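Local coordinates for protein SusD homolog (Bacteroides thetaiotaomicron, PDB 4MRU) that probably binds glycans, perhaps mucin O-glycans, at the cell surface as a SusD-family outer membrane lipoprotein, and can carry a magnesium ion, at residues T63-K68 / W255-V260; P74-L79 / Y464-Y469. All coordinates share one frame; numbering follows the deposited sequence.

Contact 1. Residues T63-K68 / W255-V260; sequences TGWLEK and WKDYRV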
ATOM      1  N   THR A  63     -23.636   7.717  -4.895  1.00 22.32           N
ATOM      2  CA  THR A  63     -24.708   6.802  -4.424  1.00 22.45           C
ATOM      3  C   THR A  63     -25.338   6.037  -5.559  1.00 25.14           C
ATOM      4  O   THR A  63     -25.967   4.992  -5.336  1.00 27.97           O
ATOM      5  CB  THR A  63     -25.803   7.563  -3.656  1.00 22.79           C
ATOM      6  OG1 THR A  63     -26.348   8.613  -4.488  1.00 24.32           O
ATOM      7  CG2 THR A  63     -25.202   8.146  -2.397  1.00 23.15           C
ATOM      8  N   GLY A  64     -25.151   6.517  -6.778  1.00 26.33           N
ATOM      9  CA  GLY A  64     -25.618   5.791  -7.947  1.00 28.54           C
ATOM     10  C   GLY A  64     -24.772   4.589  -8.308  1.00 28.33           C
ATOM     11  O   GLY A  64     -25.196   3.759  -9.096  1.00 30.32           O
ATOM     12  N   TRP A  65     -23.579   4.461  -7.743  1.00 24.95           N
ATOM     13  CA  TRP A  65     -22.721   3.320  -8.068  1.00 26.70           C
ATOM     14  C   TRP A  65     -23.174   2.088  -7.269  1.00 25.74           C
ATOM     15  O   TRP A  65     -23.047   2.064  -6.035  1.00 25.52           O
ATOM     16  CB  TRP A  65     -21.242   3.585  -7.776  1.00 24.86           C
ATOM     17  CG  TRP A  65     -20.569   4.711  -8.552  1.00 22.42           C
ATOM     18  CD1 TRP A  65     -21.106   5.435  -9.579  1.00 25.84           C
ATOM     19  CD2 TRP A  65     -19.235   5.183  -8.389  1.00 21.99           C
ATOM     20  NE1 TRP A  65     -20.197   6.355 -10.032  1.00 23.86           N
ATOM     21  CE2 TRP A  65     -19.037   6.213  -9.332  1.00 23.73           C
ATOM     22  CE3 TRP A  65     -18.187   4.863  -7.523  1.00 23.25           C
ATOM     23  CZ2 TRP A  65     -17.857   6.904  -9.438  1.00 22.43           C
ATOM     24  CZ3 TRP A  65     -17.013   5.568  -7.629  1.00 24.02           C
ATOM     25  CH2 TRP A  65     -16.866   6.591  -8.565  1.00 23.83           C
ATOM     26  N   LEU A  66     -23.606   1.055  -7.981  1.00 22.74           N
ATOM     27  CA  LEU A  66     -24.074  -0.197  -7.342  1.00 24.00           C
ATOM     28  C   LEU A  66     -23.167  -1.417  -7.533  1.00 23.17           C
ATOM     29  O   LEU A  66     -23.396  -2.450  -6.895  1.00 22.35           O
ATOM     30  CB  LEU A  66     -25.469  -0.524  -7.857  1.00 25.37           C
ATOM     31  CG  LEU A  66     -26.517   0.577  -7.554  1.00 29.67           C
ATOM     32  CD1 LEU A  66     -27.859   0.197  -8.144  1.00 29.63           C
ATOM     33  CD2 LEU A  66     -26.649   0.836  -6.076  1.00 33.16           C
ATOM     34  N   GLU A  67     -22.161  -1.291  -8.406  1.00 22.09           N
ATOM     35  CA  GLU A  67     -21.111  -2.289  -8.590  1.00 22.46           C
ATOM     36  C   GLU A  67     -19.778  -1.671  -8.236  1.00 23.36           C
ATOM     37  O   GLU A  67     -19.062  -1.149  -9.102  1.00 22.69           O
ATOM     38  CB  GLU A  67     -21.106  -2.799 -10.026  1.00 22.40           C
ATOM     39  CG  GLU A  67     -22.434  -3.388 -10.450  1.00 25.95           C
ATOM     40  CD  GLU A  67     -22.391  -3.853 -11.905  1.00 36.38           C
ATOM     41  OE1 GLU A  67     -21.872  -4.960 -12.180  1.00 44.38           O
ATOM     42  OE2 GLU A  67     -22.878  -3.122 -12.771  1.00 45.59           O
ATOM     43  N   LYS A  68     -19.429  -1.786  -6.943  1.00 24.13           N
ATOM     44  CA  LYS A  68     -18.329  -1.080  -6.362  1.00 18.93           C
ATOM     45  C   LYS A  68     -17.286  -2.004  -5.756  1.00 20.90           C
ATOM     46  O   LYS A  68     -17.576  -3.091  -5.237  1.00 20.29           O
ATOM     47  CB  LYS A  68     -18.838  -0.171  -5.253  1.00 20.63           C
ATOM     48  CG  LYS A  68     -19.788   0.917  -5.679  1.00 22.19           C
ATOM     49  CD  LYS A  68     -19.964   1.969  -4.574  1.00 23.55           C
ATOM     50  CE  LYS A  68     -20.737   1.402  -3.388  1.00 24.20           C
ATOM     51  NZ  LYS A  68     -21.019   2.439  -2.358  1.00 27.61           N
ATOM     52  N   TRP A 255     -13.379  16.365  -8.390  1.00 20.52           N
ATOM     53  CA  TRP A 255     -14.461  15.393  -8.658  1.00 19.09           C
ATOM     54  C   TRP A 255     -15.267  15.082  -7.414  1.00 21.98           C
ATOM     55  O   TRP A 255     -16.468  14.833  -7.504  1.00 22.60           O
ATOM     56  CB  TRP A 255     -13.902  14.085  -9.155  1.00 19.93           C
ATOM     57  CG  TRP A 255     -13.025  14.143 -10.362  1.00 20.67           C
ATOM     58  CD1 TRP A 255     -12.737  15.221 -11.149  1.00 21.79           C
ATOM     59  CD2 TRP A 255     -12.310  13.039 -10.912  1.00 24.43           C
ATOM     60  NE1 TRP A 255     -11.857  14.856 -12.147  1.00 23.31           N
ATOM     61  CE2 TRP A 255     -11.606  13.510 -12.034  1.00 22.55           C
ATOM     62  CE3 TRP A 255     -12.204  11.689 -10.561  1.00 19.44           C
ATOM     63  CZ2 TRP A 255     -10.820  12.677 -12.807  1.00 24.12           C
ATOM     64  CZ3 TRP A 255     -11.415  10.867 -11.329  1.00 23.97           C
ATOM     65  CH2 TRP A 255     -10.709  11.367 -12.419  1.00 24.99           C
ATOM     66  N   LYS A 256     -14.599  15.078  -6.271  1.00 21.27           N
ATOM     67  CA  LYS A 256     -15.219  14.796  -4.977  1.00 25.24           C
ATOM     68  C   LYS A 256     -15.915  13.413  -4.951  1.00 24.75           C
ATOM     69  O   LYS A 256     -17.011  13.289  -4.409  1.00 23.64           O
ATOM     70  CB  LYS A 256     -16.198  15.930  -4.596  1.00 25.77           C
ATOM     71  CG  LYS A 256     -15.554  17.324  -4.706  1.00 28.30           C
ATOM     72  CD  LYS A 256     -16.503  18.423  -4.260  1.00 30.44           C
ATOM     73  CE  LYS A 256     -16.028  19.756  -4.782  1.00 39.30           C
ATOM     74  NZ  LYS A 256     -16.738  20.879  -4.109  1.00 46.79           N
ATOM     75  N   ASP A 257     -15.257  12.409  -5.542  1.00 21.08           N
ATOM     76  CA  ASP A 257     -15.763  11.062  -5.643  1.00 20.19           C
ATOM     77  C   ASP A 257     -15.456  10.198  -4.396  1.00 18.80           C
ATOM     78  O   ASP A 257     -15.962   9.103  -4.276  1.00 20.48           O
ATOM     79  CB  ASP A 257     -15.185  10.352  -6.865  1.00 22.44           C
ATOM     80  CG  ASP A 257     -15.851  10.737  -8.171  1.00 24.80           C
ATOM     81  OD1 ASP A 257     -16.841  11.495  -8.172  1.00 21.99           O
ATOM     82  OD2 ASP A 257     -15.349  10.266  -9.211  1.00 21.94           O
ATOM     83  N   TYR A 258     -14.605  10.669  -3.495  1.00 19.28           N
ATOM     84  CA  TYR A 258     -14.189   9.902  -2.316  1.00 17.30           C
ATOM     85  C   TYR A 258     -14.141  10.770  -1.076  1.00 18.88           C
ATOM     86  O   TYR A 258     -13.748  11.954  -1.127  1.00 20.09           O
ATOM     87  CB  TYR A 258     -12.801   9.231  -2.520  1.00 19.50           C
ATOM     88  CG  TYR A 258     -12.783   8.475  -3.808  1.00 21.28           C
ATOM     89  CD1 TYR A 258     -13.325   7.207  -3.888  1.00 20.78           C
ATOM     90  CD2 TYR A 258     -12.402   9.110  -5.011  1.00 20.66           C
ATOM     91  CE1 TYR A 258     -13.416   6.545  -5.120  1.00 21.45           C
ATOM     92  CE2 TYR A 258     -12.514   8.442  -6.236  1.00 18.49           C
ATOM     93  CZ  TYR A 258     -13.024   7.178  -6.263  1.00 18.58           C
ATOM     94  OH  TYR A 258     -13.173   6.556  -7.463  1.00 18.44           O
ATOM     95  N   ARG A 259     -14.488  10.166   0.061  1.00 17.47           N
ATOM     96  CA  ARG A 259     -14.259  10.799   1.341  1.00 19.05           C
ATOM     97  C   ARG A 259     -13.625   9.774   2.270  1.00 20.30           C
ATOM     98  O   ARG A 259     -13.545   8.587   1.974  1.00 23.57           O
ATOM     99  CB  ARG A 259     -15.555  11.385   1.936  1.00 19.39           C
ATOM    100  CG  ARG A 259     -16.168  12.565   1.190  1.00 20.16           C
ATOM    101  CD  ARG A 259     -15.263  13.742   1.388  1.00 21.64           C
ATOM    102  NE  ARG A 259     -15.580  14.999   0.697  1.00 23.27           N
ATOM    103  CZ  ARG A 259     -14.939  15.479  -0.373  1.00 24.50           C
ATOM    104  NH1 ARG A 259     -14.038  14.760  -1.038  1.00 23.06           N
ATOM    105  NH2 ARG A 259     -15.221  16.697  -0.791  1.00 27.45           N
ATOM    106  N   VAL A 260     -13.184  10.257   3.404  1.00 19.93           N
ATOM    107  CA  VAL A 260     -12.482   9.439   4.347  1.00 20.31           C
ATOM    108  C   VAL A 260     -13.403   8.407   4.989  1.00 20.65           C
ATOM    109  O   VAL A 260     -14.557   8.678   5.314  1.00 18.96           O
ATOM    110  CB  VAL A 260     -11.808  10.334   5.430  1.00 21.80           C
ATOM    111  CG1 VAL A 260     -11.069   9.479   6.436  1.00 23.10           C
ATOM    112  CG2 VAL A 260     -10.858  11.300   4.777  1.00 22.99           C
TER

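Contact 2. Residues P74-L79 / Y464-Y469; sequences PKTDWL and YPNEEY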
ATOM      1  N   PRO A  74     -17.056  -4.972  -7.812  1.00 19.85           N
ATOM      2  CA  PRO A  74     -16.720  -3.948  -8.785  1.00 20.69           C
ATOM      3  C   PRO A  74     -17.221  -4.317 -10.180  1.00 22.46           C
ATOM      4  O   PRO A  74     -17.135  -5.470 -10.590  1.00 22.60           O
ATOM      5  CB  PRO A  74     -15.196  -3.923  -8.760  1.00 20.63           C
ATOM      6  CG  PRO A  74     -14.761  -5.247  -8.227  1.00 21.30           C
ATOM      7  CD  PRO A  74     -15.868  -5.654  -7.286  1.00 22.03           C
ATOM      8  N   LYS A  75     -17.761  -3.336 -10.880  1.00 21.60           N
ATOM      9  CA  LYS A  75     -18.156  -3.520 -12.251  1.00 23.76           C
ATOM     10  C   LYS A  75     -16.998  -4.132 -13.036  1.00 26.73           C
ATOM     11  O   LYS A  75     -15.844  -3.740 -12.855  1.00 22.02           O
ATOM     12  CB  LYS A  75     -18.538  -2.202 -12.842  1.00 26.43           C
ATOM     13  CG  LYS A  75     -19.127  -2.307 -14.203  1.00 28.60           C
ATOM     14  CD  LYS A  75     -19.580  -0.946 -14.662  1.00 36.64           C
ATOM     15  CE  LYS A  75     -20.274  -1.111 -16.012  1.00 42.12           C
ATOM     16  NZ  LYS A  75     -20.511   0.219 -16.593  1.00 42.75           N
ATOM     17  N   THR A  76     -17.317  -5.099 -13.881  1.00 22.98           N
ATOM     18  CA  THR A  76     -16.315  -5.929 -14.558  1.00 26.34           C
ATOM     19  C   THR A  76     -15.228  -5.096 -15.253  1.00 24.95           C
ATOM     20  O   THR A  76     -14.072  -5.359 -15.084  1.00 25.06           O
ATOM     21  CB  THR A  76     -16.974  -6.819 -15.611  1.00 29.97           C
ATOM     22  OG1 THR A  76     -17.954  -7.605 -14.974  1.00 40.12           O
ATOM     23  CG2 THR A  76     -15.955  -7.745 -16.273  1.00 34.51           C
ATOM     24  N   ASP A  77     -15.609  -4.101 -16.037  1.00 24.83           N
ATOM     25  CA  ASP A  77     -14.589  -3.344 -16.775  1.00 25.70           C
ATOM     26  C   ASP A  77     -13.820  -2.356 -15.860  1.00 24.61           C
ATOM     27  O   ASP A  77     -12.811  -1.828 -16.246  1.00 23.65           O
ATOM     28  CB  ASP A  77     -15.162  -2.699 -18.080  1.00 34.75           C
ATOM     29  CG  ASP A  77     -16.211  -1.643 -17.850  1.00 39.45           C
ATOM     30  OD1 ASP A  77     -16.503  -1.309 -16.694  1.00 47.92           O
ATOM     31  OD2 ASP A  77     -16.759  -1.141 -18.869  1.00 55.17           O
ATOM     32  N   TRP A  78     -14.261  -2.163 -14.623  1.00 24.51           N
ATOM     33  CA  TRP A  78     -13.483  -1.424 -13.650  1.00 20.46           C
ATOM     34  C   TRP A  78     -12.331  -2.250 -13.083  1.00 22.99           C
ATOM     35  O   TRP A  78     -11.453  -1.719 -12.362  1.00 21.16           O
ATOM     36  CB  TRP A  78     -14.378  -0.974 -12.517  1.00 21.59           C
ATOM     37  CG  TRP A  78     -15.377   0.044 -12.877  1.00 20.64           C
ATOM     38  CD1 TRP A  78     -15.724   0.462 -14.104  1.00 22.58           C
ATOM     39  CD2 TRP A  78     -16.184   0.780 -11.952  1.00 26.41           C
ATOM     40  NE1 TRP A  78     -16.708   1.420 -14.024  1.00 24.21           N
ATOM     41  CE2 TRP A  78     -16.990   1.661 -12.709  1.00 24.14           C
ATOM     42  CE3 TRP A  78     -16.281   0.800 -10.557  1.00 24.96           C
ATOM     43  CZ2 TRP A  78     -17.907   2.545 -12.118  1.00 24.19           C
ATOM     44  CZ3 TRP A  78     -17.208   1.682  -9.967  1.00 25.97           C
ATOM     45  CH2 TRP A  78     -17.990   2.552 -10.751  1.00 23.31           C
ATOM     46  N   LEU A  79     -12.279  -3.535 -13.431  1.00 22.71           N
ATOM     47  CA  LEU A  79     -11.153  -4.397 -13.040  1.00 23.34           C
ATOM     48  C   LEU A  79      -9.934  -4.321 -13.976  1.00 22.31           C
ATOM     49  O   LEU A  79      -8.900  -4.900 -13.700  1.00 21.58           O
ATOM     50  CB  LEU A  79     -11.618  -5.864 -12.983  1.00 23.09           C
ATOM     51  CG  LEU A  79     -12.568  -6.280 -11.872  1.00 24.68           C
ATOM     52  CD1 LEU A  79     -13.059  -7.709 -12.154  1.00 24.41           C
ATOM     53  CD2 LEU A  79     -11.918  -6.190 -10.514  1.00 23.94           C
ATOM     54  N   TYR A 464      -9.016 -11.381 -11.817  1.00 19.69           N
ATOM     55  CA  TYR A 464      -8.389 -11.030 -13.097  1.00 21.23           C
ATOM     56  C   TYR A 464      -9.397 -10.372 -14.020  1.00 20.75           C
ATOM     57  O   TYR A 464     -10.564 -10.624 -13.903  1.00 19.59           O
ATOM     58  CB  TYR A 464      -7.809 -12.249 -13.774  1.00 19.65           C
ATOM     59  CG  TYR A 464      -6.659 -12.881 -12.979  1.00 20.31           C
ATOM     60  CD1 TYR A 464      -5.511 -12.162 -12.681  1.00 17.64           C
ATOM     61  CD2 TYR A 464      -6.713 -14.194 -12.583  1.00 20.12           C
ATOM     62  CE1 TYR A 464      -4.433 -12.752 -12.010  1.00 19.99           C
ATOM     63  CE2 TYR A 464      -5.662 -14.798 -11.884  1.00 17.93           C
ATOM     64  CZ  TYR A 464      -4.522 -14.092 -11.621  1.00 19.21           C
ATOM     65  OH  TYR A 464      -3.498 -14.736 -10.951  1.00 20.94           O
ATOM     66  N   PRO A 465      -8.942  -9.464 -14.877  1.00 23.42           N
ATOM     67  CA  PRO A 465      -9.894  -8.729 -15.718  1.00 27.60           C
ATOM     68  C   PRO A 465     -10.467  -9.614 -16.808  1.00 26.19           C
ATOM     69  O   PRO A 465      -9.829 -10.601 -17.228  1.00 20.95           O
ATOM     70  CB  PRO A 465      -9.044  -7.593 -16.318  1.00 24.74           C
ATOM     71  CG  PRO A 465      -7.658  -8.026 -16.219  1.00 24.97           C
ATOM     72  CD  PRO A 465      -7.563  -9.012 -15.072  1.00 24.24           C
ATOM     73  N   ASN A 466     -11.630  -9.229 -17.324  1.00 29.11           N
ATOM     74  CA  ASN A 466     -12.290 -10.028 -18.326  1.00 27.28           C
ATOM     75  C   ASN A 466     -11.482 -10.148 -19.641  1.00 26.66           C
ATOM     76  O   ASN A 466     -11.633 -11.123 -20.373  1.00 27.88           O
ATOM     77  CB  ASN A 466     -13.682  -9.481 -18.653  1.00 35.70           C
ATOM     78  CG  ASN A 466     -14.558 -10.529 -19.352  1.00 36.58           C
ATOM     79  OD1 ASN A 466     -14.880 -11.562 -18.779  1.00 42.08           O
ATOM     80  ND2 ASN A 466     -14.932 -10.259 -20.565  1.00 40.42           N
ATOM     81  N   GLU A 467     -10.673  -9.144 -19.943  1.00 25.35           N
ATOM     82  CA  GLU A 467      -9.763  -9.178 -21.080  1.00 32.47           C
ATOM     83  C   GLU A 467      -8.872 -10.437 -21.037  1.00 26.64           C
ATOM     84  O   GLU A 467      -8.625 -11.087 -22.049  1.00 28.13           O
ATOM     85  CB  GLU A 467      -8.895  -7.922 -21.112  1.00 35.74           C
ATOM     86  CG  GLU A 467      -9.659  -6.641 -21.468  1.00 53.20           C
ATOM     87  CD  GLU A 467     -10.551  -6.055 -20.343  1.00 57.39           C
ATOM     88  OE1 GLU A 467     -10.604  -6.570 -19.200  1.00 44.25           O
ATOM     89  OE2 GLU A 467     -11.223  -5.034 -20.595  1.00 73.23           O
ATOM     90  N   GLU A 468      -8.412 -10.796 -19.858  1.00 22.38           N
ATOM     91  CA  GLU A 468      -7.592 -11.980 -19.748  1.00 22.97           C
ATOM     92  C   GLU A 468      -8.374 -13.220 -20.120  1.00 22.70           C
ATOM     93  O   GLU A 468      -7.843 -14.124 -20.813  1.00 22.48           O
ATOM     94  CB  GLU A 468      -7.017 -12.082 -18.352  1.00 22.84           C
ATOM     95  CG  GLU A 468      -5.918 -11.046 -18.124  1.00 25.10           C
ATOM     96  CD  GLU A 468      -4.710 -11.226 -19.022  1.00 27.96           C
ATOM     97  OE1 GLU A 468      -3.971 -12.252 -18.870  1.00 29.33           O
ATOM     98  OE2 GLU A 468      -4.483 -10.336 -19.876  1.00 27.21           O
ATOM     99  N   TYR A 469      -9.652 -13.237 -19.757  1.00 23.96           N
ATOM    100  CA  TYR A 469     -10.500 -14.386 -20.080  1.00 24.93           C
ATOM    101  C   TYR A 469     -10.722 -14.458 -21.585  1.00 28.03           C
ATOM    102  O   TYR A 469     -10.738 -15.533 -22.167  1.00 30.83           O
ATOM    103  CB  TYR A 469     -11.852 -14.327 -19.340  1.00 25.90           C
ATOM    104  CG  TYR A 469     -11.798 -14.751 -17.888  1.00 22.46           C
ATOM    105  CD1 TYR A 469     -11.385 -13.854 -16.894  1.00 22.98           C
ATOM    106  CD2 TYR A 469     -12.164 -16.012 -17.496  1.00 24.02           C
ATOM    107  CE1 TYR A 469     -11.327 -14.237 -15.564  1.00 22.79           C
ATOM    108  CE2 TYR A 469     -12.129 -16.399 -16.150  1.00 24.42           C
ATOM    109  CZ  TYR A 469     -11.679 -15.516 -15.197  1.00 23.90           C
ATOM    110  OH  TYR A 469     -11.631 -15.858 -13.850  1.00 24.21           O
TER
HETATM  111  O   HOH W   1     -12.205  -6.536 -16.841  1.00 28.40           O
HETATM  112  O   HOH W   2     -12.312  -2.144 -19.443  1.00 45.69           O

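Contact 1. Residues T63-K68 / W255-V260
Trp65 meets Tyr258 and Asp257 with the far end of its six-membered ring, and the three side chains touch without any hydrogen bond between them. The phenol oxygen of Tyr258 lies in the plane of the indole at its edge, with Tyr258 OH 3.9 Å from Trp65 CH2, and the two side chains cross at about a right angle. Asp257 arrives obliquely, its carboxylate plane turned 74° from the ring, and Asp257 OD2 lies 4.0 Å from Trp65 CH2. With CG anti to its carbonyl carbon (chi1 -62°), the tryptophan sends its long ring out of an irregular loop toward the strand. The loop after strand 58-60 thereby packs back on that strand's antiparallel partner, 258-260, where the long tyrosine returns the contact while its ring also packs on Ala48 and Met49 of helix 40-54. Asp257 OD1 forms a salt bridge with Arg62, which also takes the carbonyl of Trp255; aspartate suits this turn, since a short side chain can hold its carboxylate near that arginine. Across the contact the touch is thus about van der Waals, with at most a weak attraction between ring hydrogens and oxygens, and the strong polar tie of Asp257 goes to Arg62.

Contact 2. Residues P74-L79 / Y464-Y469
Leu79 and Pro465 form the closely packed part of this contact, where the backbones come nearest, their CA atoms 5.2 Å apart. Pro465 CB rests 3.8 Å from the carbonyl oxygen of Leu79, and Leu79 CD1 reaches to 4.2 Å from Tyr464 O. Both residues are buried: the leucine also packs on Tyr69, and the proline on Phe83 and Thr84 of helix 81-100. Proline suits the place, at the approach to helix 466-471, since it brings no N-H that needs a partner, while its carbonyl accepts the amide of Glu468.

The other part of the contact is more exposed and relies on water. Thr76 and Asn466 meet there through carbon alone, CG2 of the threonine lying 3.7 Å from CB of the asparagine; CG2, anti to the backbone N, is the branch that reaches Asn466, while OG1 lies beside the backbone N (chi1 -57°). Between the backbones, one water donates to Thr76 O (2.8 Å) and to Glu467 OE1, and accepts from Asn466 N at 2.8 Å. Glu467 folds back toward Asn466, chi2 75°, to reach it. A second water joins Asp77 O to Glu467 OE2 by long bonds, both 3.3 Å. With no direct hydrogen bond across the contact, close packing of buried aliphatic groups against backbone carbonyls holds one part, while in the other water satisfies the amide of Asn466 and joins the glutamate to the carbonyls of the 3-10 turn.

Overall arrangement
Contacts 1 and 2 have centres about 19 Å apart and share the loop between strand 58-60 and helix 81-100. Residues 63-68 and 74-79 both belong to it, followed by 255-260 and then 464-469, so the two pairings cross along the chain. Within the loop the contacts touch: Glu67 O lies 3.1 Å from Lys75 N, probably a hydrogen bond, and the rings of Trp65 and Trp78 meet edge-to-face. One end of the loop thus reaches strand 258-260, which pairs antiparallel with strand 58-60, and the other reaches the start of helix 466-471. A single connection, mostly without regular structure, thereby ties the middle and C-terminal parts of this largely helical SusD-like chain to its N-terminal part.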